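Local atomic coordinates of 4-aminobutyrate transaminase (Acinetobacter baumannii, PDB entry 6WOP), a protein that probably catalyses the pyridoxal-phosphate-dependent transfer of the amino group of 4-aminobutyrate to 2-oxoglutarate, as a class-III aminotransferase. Residues I132-R142 with M149-K157. Residues are numbered along the deposited sequence; the frame is centred on the assembly and turned at random.
Sequences IITFGNGFHGR and MTGKTAPYK
Three groups meet at Thr150 OG1: His140 N donates to it at 2.9 Å, Gly141 N adds a weak bond, and it also bonds Thr146 O, one turn back in helix 144-149. With OG1 anti to the carbonyl carbon (chi1 -69°), the methyl CG2 lies anti to the backbone N, which sets it 3.7 Å from Phe139 CD2. One residue back, Met149 O takes a 2.7 Å bond from Thr134 OG1, in the carbonyl plane and on a lone pair, and a second from His169; the His140 ring brings CD2 edge-on to the same oxygen, while its ND1 bonds to Asp240. The backbone of Gly151 closes on the type II turn 135-138: its N-H runs almost straight (170°) to Gly138 O at 2.7 Å, and its O accepts from Asn137 N and from a water shared with Asn137 OD1. Farther out, Phe139 sets its edge on the face of Tyr156 in a T-shaped stack, Phe139 CE2 lying 3.6 Å from Tyr156 CZ, and Pro155 CD covers the opposite face. The rim of that tyrosine, at CD1, stands over a face of the Arg142 guanidinium, the planes 78° apart; Arg142 NH1 hydrogen-bonds Gly293 O of a neighbouring subunit. Next to the strand, Met149 CE reaches Ile132 CG2, and both side chains pack on Val120 of helix 112-127; strand 131-135 itself runs between 201-206 and 167-170 in the seven-stranded mixed sheet of the large domain, characteristic of fold-type I pyridoxal-phosphate enzymes.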
loop_
_atom_site.group_PDB
_atom_site.type_symbol
_atom_site.label_atom_id
_atom_site.label_comp_id
_atom_site.label_asym_id
_atom_site.label_seq_id
_atom_site.Cartn_x
_atom_site.Cartn_y
_atom_site.Cartn_z
ATOM N N ILE A 132 -1.715 -1.566 -12.185
ATOM C CA ILE A 132 -1.357 -0.734 -13.326
ATOM C C ILE A 132 0.051 -1.085 -13.765
ATOM O O ILE A 132 0.964 -1.111 -12.937
ATOM C CB ILE A 132 -1.446 0.748 -12.929
ATOM C CG1 ILE A 132 -2.881 1.128 -12.498
ATOM C CG2 ILE A 132 -0.938 1.686 -14.038
ATOM C CD1 ILE A 132 -3.842 1.229 -13.770
ATOM N N ILE A 133 0.256 -1.327 -15.052
ATOM C CA ILE A 133 1.586 -1.555 -15.572
ATOM C C ILE A 133 1.961 -0.366 -16.453
ATOM O O ILE A 133 1.222 -0.018 -17.387
ATOM C CB ILE A 133 1.655 -2.878 -16.361
ATOM C CG1 ILE A 133 1.442 -4.048 -15.424
ATOM C CG2 ILE A 133 3.037 -3.022 -17.058
ATOM C CD1 ILE A 133 1.388 -5.409 -16.121
ATOM N N THR A 134 3.090 0.252 -16.158
ATOM C CA THR A 134 3.663 1.291 -16.992
ATOM C C THR A 134 5.064 0.825 -17.398
ATOM O O THR A 134 5.449 -0.335 -17.187
ATOM C CB THR A 134 3.740 2.650 -16.274
ATOM O OG1 THR A 134 4.464 2.462 -15.062
ATOM C CG2 THR A 134 2.352 3.147 -15.808
ATOM N N PHE A 135 5.852 1.733 -18.005
ATOM C CA PHE A 135 7.132 1.345 -18.578
ATOM C C PHE A 135 8.259 2.216 -18.030
ATOM O O PHE A 135 8.080 3.390 -17.723
ATOM C CB PHE A 135 7.072 1.439 -20.124
ATOM C CG PHE A 135 6.199 0.401 -20.712
ATOM C CD1 PHE A 135 4.804 0.579 -20.782
ATOM C CD2 PHE A 135 6.732 -0.770 -21.146
ATOM C CE1 PHE A 135 3.971 -0.441 -21.310
ATOM C CE2 PHE A 135 5.923 -1.780 -21.671
ATOM C CZ PHE A 135 4.546 -1.618 -21.734
ATOM N N GLY A 136 9.440 1.626 -17.947
ATOM C CA GLY A 136 10.581 2.373 -17.489
ATOM C C GLY A 136 10.769 3.564 -18.406
ATOM O O GLY A 136 10.572 3.464 -19.621
ATOM N N ASN A 137 11.142 4.691 -17.807
ATOM C CA ASN A 137 11.327 5.987 -18.467
ATOM C C ASN A 137 10.006 6.613 -18.878
ATOM O O ASN A 137 10.018 7.743 -19.437
ATOM C CB ASN A 137 12.272 5.887 -19.665
ATOM C CG ASN A 137 13.562 5.207 -19.293
ATOM O OD1 ASN A 137 14.269 5.715 -18.410
ATOM N ND2 ASN A 137 13.912 4.079 -19.973
ATOM N N GLY A 138 8.863 5.971 -18.616
ATOM C CA GLY A 138 7.592 6.612 -18.890
ATOM C C GLY A 138 7.425 7.805 -17.963
ATOM O O GLY A 138 7.963 7.828 -16.846
ATOM N N PHE A 139 6.726 8.854 -18.433
ATOM C CA PHE A 139 6.491 9.975 -17.525
ATOM C C PHE A 139 5.018 10.324 -17.551
ATOM O O PHE A 139 4.477 10.597 -18.626
ATOM C CB PHE A 139 7.314 11.221 -17.863
ATOM C CG PHE A 139 7.081 12.333 -16.859
ATOM C CD1 PHE A 139 6.007 13.221 -17.032
ATOM C CD2 PHE A 139 7.893 12.479 -15.747
ATOM C CE1 PHE A 139 5.743 14.215 -16.096
ATOM C CE2 PHE A 139 7.639 13.505 -14.822
ATOM C CZ PHE A 139 6.550 14.341 -14.983
ATOM N N HIS A 140 4.374 10.371 -16.365
ATOM C CA HIS A 140 2.916 10.458 -16.302
ATOM C C HIS A 140 2.388 11.500 -15.337
ATOM O O HIS A 140 1.179 11.741 -15.343
ATOM C CB HIS A 140 2.330 9.053 -15.924
ATOM C CG HIS A 140 2.672 7.999 -16.933
ATOM N ND1 HIS A 140 2.290 8.097 -18.263
ATOM C CD2 HIS A 140 3.463 6.883 -16.840
ATOM C CE1 HIS A 140 2.781 7.050 -18.923
ATOM N NE2 HIS A 140 3.494 6.295 -18.083
ATOM N N GLY A 141 3.236 12.127 -14.521
ATOM C CA GLY A 141 2.765 13.221 -13.673
ATOM C C GLY A 141 3.418 13.173 -12.301
ATOM O O GLY A 141 4.208 12.264 -12.015
ATOM N N ARG A 142 3.058 14.122 -11.425
ATOM C CA ARG A 142 3.762 14.314 -10.176
ATOM C C ARG A 142 2.877 14.074 -8.954
ATOM O O ARG A 142 3.261 14.451 -7.849
ATOM C CB ARG A 142 4.333 15.732 -10.165
ATOM C CG ARG A 142 5.462 15.930 -11.161
ATOM C CD ARG A 142 5.932 17.440 -11.046
ATOM N NE ARG A 142 7.066 17.761 -11.922
ATOM C CZ ARG A 142 8.334 17.652 -11.517
ATOM N NH1 ARG A 142 8.615 17.173 -10.269
ATOM N NH2 ARG A 142 9.318 18.018 -12.353
ATOM N N MET A 149 3.625 5.660 -11.306
ATOM C CA MET A 149 3.575 5.224 -12.701
ATOM C C MET A 149 4.794 5.689 -13.489
ATOM O O MET A 149 5.297 4.954 -14.357
ATOM C CB MET A 149 2.281 5.774 -13.337
ATOM C CG MET A 149 1.071 5.063 -12.778
ATOM S SD MET A 149 -0.503 5.916 -13.304
ATOM C CE MET A 149 -0.491 5.488 -15.067
ATOM N N THR A 150 5.249 6.919 -13.227
ATOM C CA THR A 150 6.444 7.465 -13.860
ATOM C C THR A 150 7.648 6.565 -13.581
ATOM O O THR A 150 7.896 6.198 -12.418
ATOM C CB THR A 150 6.660 8.901 -13.326
ATOM O OG1 THR A 150 5.586 9.718 -13.868
ATOM C CG2 THR A 150 8.058 9.458 -13.694
ATOM N N GLY A 151 8.422 6.261 -14.654
ATOM C CA GLY A 151 9.466 5.246 -14.578
ATOM C C GLY A 151 10.824 5.895 -14.460
ATOM O O GLY A 151 11.770 5.544 -15.157
ATOM N N LYS A 152 10.917 6.893 -13.621
ATOM C CA LYS A 152 12.155 7.568 -13.351
ATOM C C LYS A 152 12.097 8.047 -11.912
ATOM O O LYS A 152 11.308 8.845 -11.582
ATOM C CB LYS A 152 12.354 8.701 -14.356
ATOM C CG LYS A 152 13.663 9.433 -14.239
ATOM C CD LYS A 152 13.993 10.245 -15.470
ATOM C CE LYS A 152 15.107 11.259 -15.235
ATOM N NZ LYS A 152 15.430 11.963 -16.501
ATOM N N THR A 153 13.005 7.608 -11.082
ATOM C CA THR A 153 12.877 7.966 -9.683
ATOM C C THR A 153 13.536 9.302 -9.423
ATOM O O THR A 153 13.088 10.052 -8.548
ATOM C CB THR A 153 13.526 6.879 -8.821
ATOM O OG1 THR A 153 14.875 6.724 -9.231
ATOM C CG2 THR A 153 12.859 5.582 -9.089
ATOM N N ALA A 154 14.627 9.620 -10.151
ATOM C CA ALA A 154 15.279 10.887 -9.822
ATOM C C ALA A 154 15.090 11.843 -10.971
ATOM O O ALA A 154 15.373 11.441 -12.100
ATOM C CB ALA A 154 16.766 10.664 -9.580
ATOM N N PRO A 155 14.666 13.112 -10.745
ATOM C CA PRO A 155 14.422 13.783 -9.462
ATOM C C PRO A 155 12.989 13.636 -8.926
ATOM O O PRO A 155 12.721 14.170 -7.853
ATOM C CB PRO A 155 14.654 15.275 -9.813
ATOM C CG PRO A 155 14.030 15.364 -11.173
ATOM C CD PRO A 155 14.374 14.015 -11.883
ATOM N N TYR A 156 12.115 12.927 -9.655
ATOM C CA TYR A 156 10.674 13.100 -9.500
ATOM C C TYR A 156 10.146 12.485 -8.213
ATOM O O TYR A 156 9.225 13.031 -7.593
ATOM C CB TYR A 156 9.906 12.463 -10.678
ATOM C CG TYR A 156 10.329 13.062 -11.986
ATOM C CD1 TYR A 156 10.242 14.436 -12.202
ATOM C CD2 TYR A 156 10.839 12.270 -13.000
ATOM C CE1 TYR A 156 10.661 14.998 -13.401
ATOM C CE2 TYR A 156 11.244 12.812 -14.185
ATOM C CZ TYR A 156 11.163 14.180 -14.387
ATOM O OH TYR A 156 11.596 14.708 -15.576
ATOM N N LYS A 157 10.630 11.330 -7.824
ATOM C CA LYS A 157 9.970 10.727 -6.659
ATOM C C LYS A 157 10.900 10.275 -5.553
ATOM O O LYS A 157 10.386 9.894 -4.497
ATOM C CB LYS A 157 9.061 9.554 -7.084
ATOM C CG LYS A 157 9.751 8.435 -7.743
ATOM C CD LYS A 157 8.684 7.435 -8.330
ATOM C CE LYS A 157 9.252 6.340 -9.158
ATOM N NZ LYS A 157 8.238 5.495 -9.909
HETATM O O HOH W 1 14.507 5.443 -15.701
HETATM O O HOH W 2 7.661 14.670 -8.617
#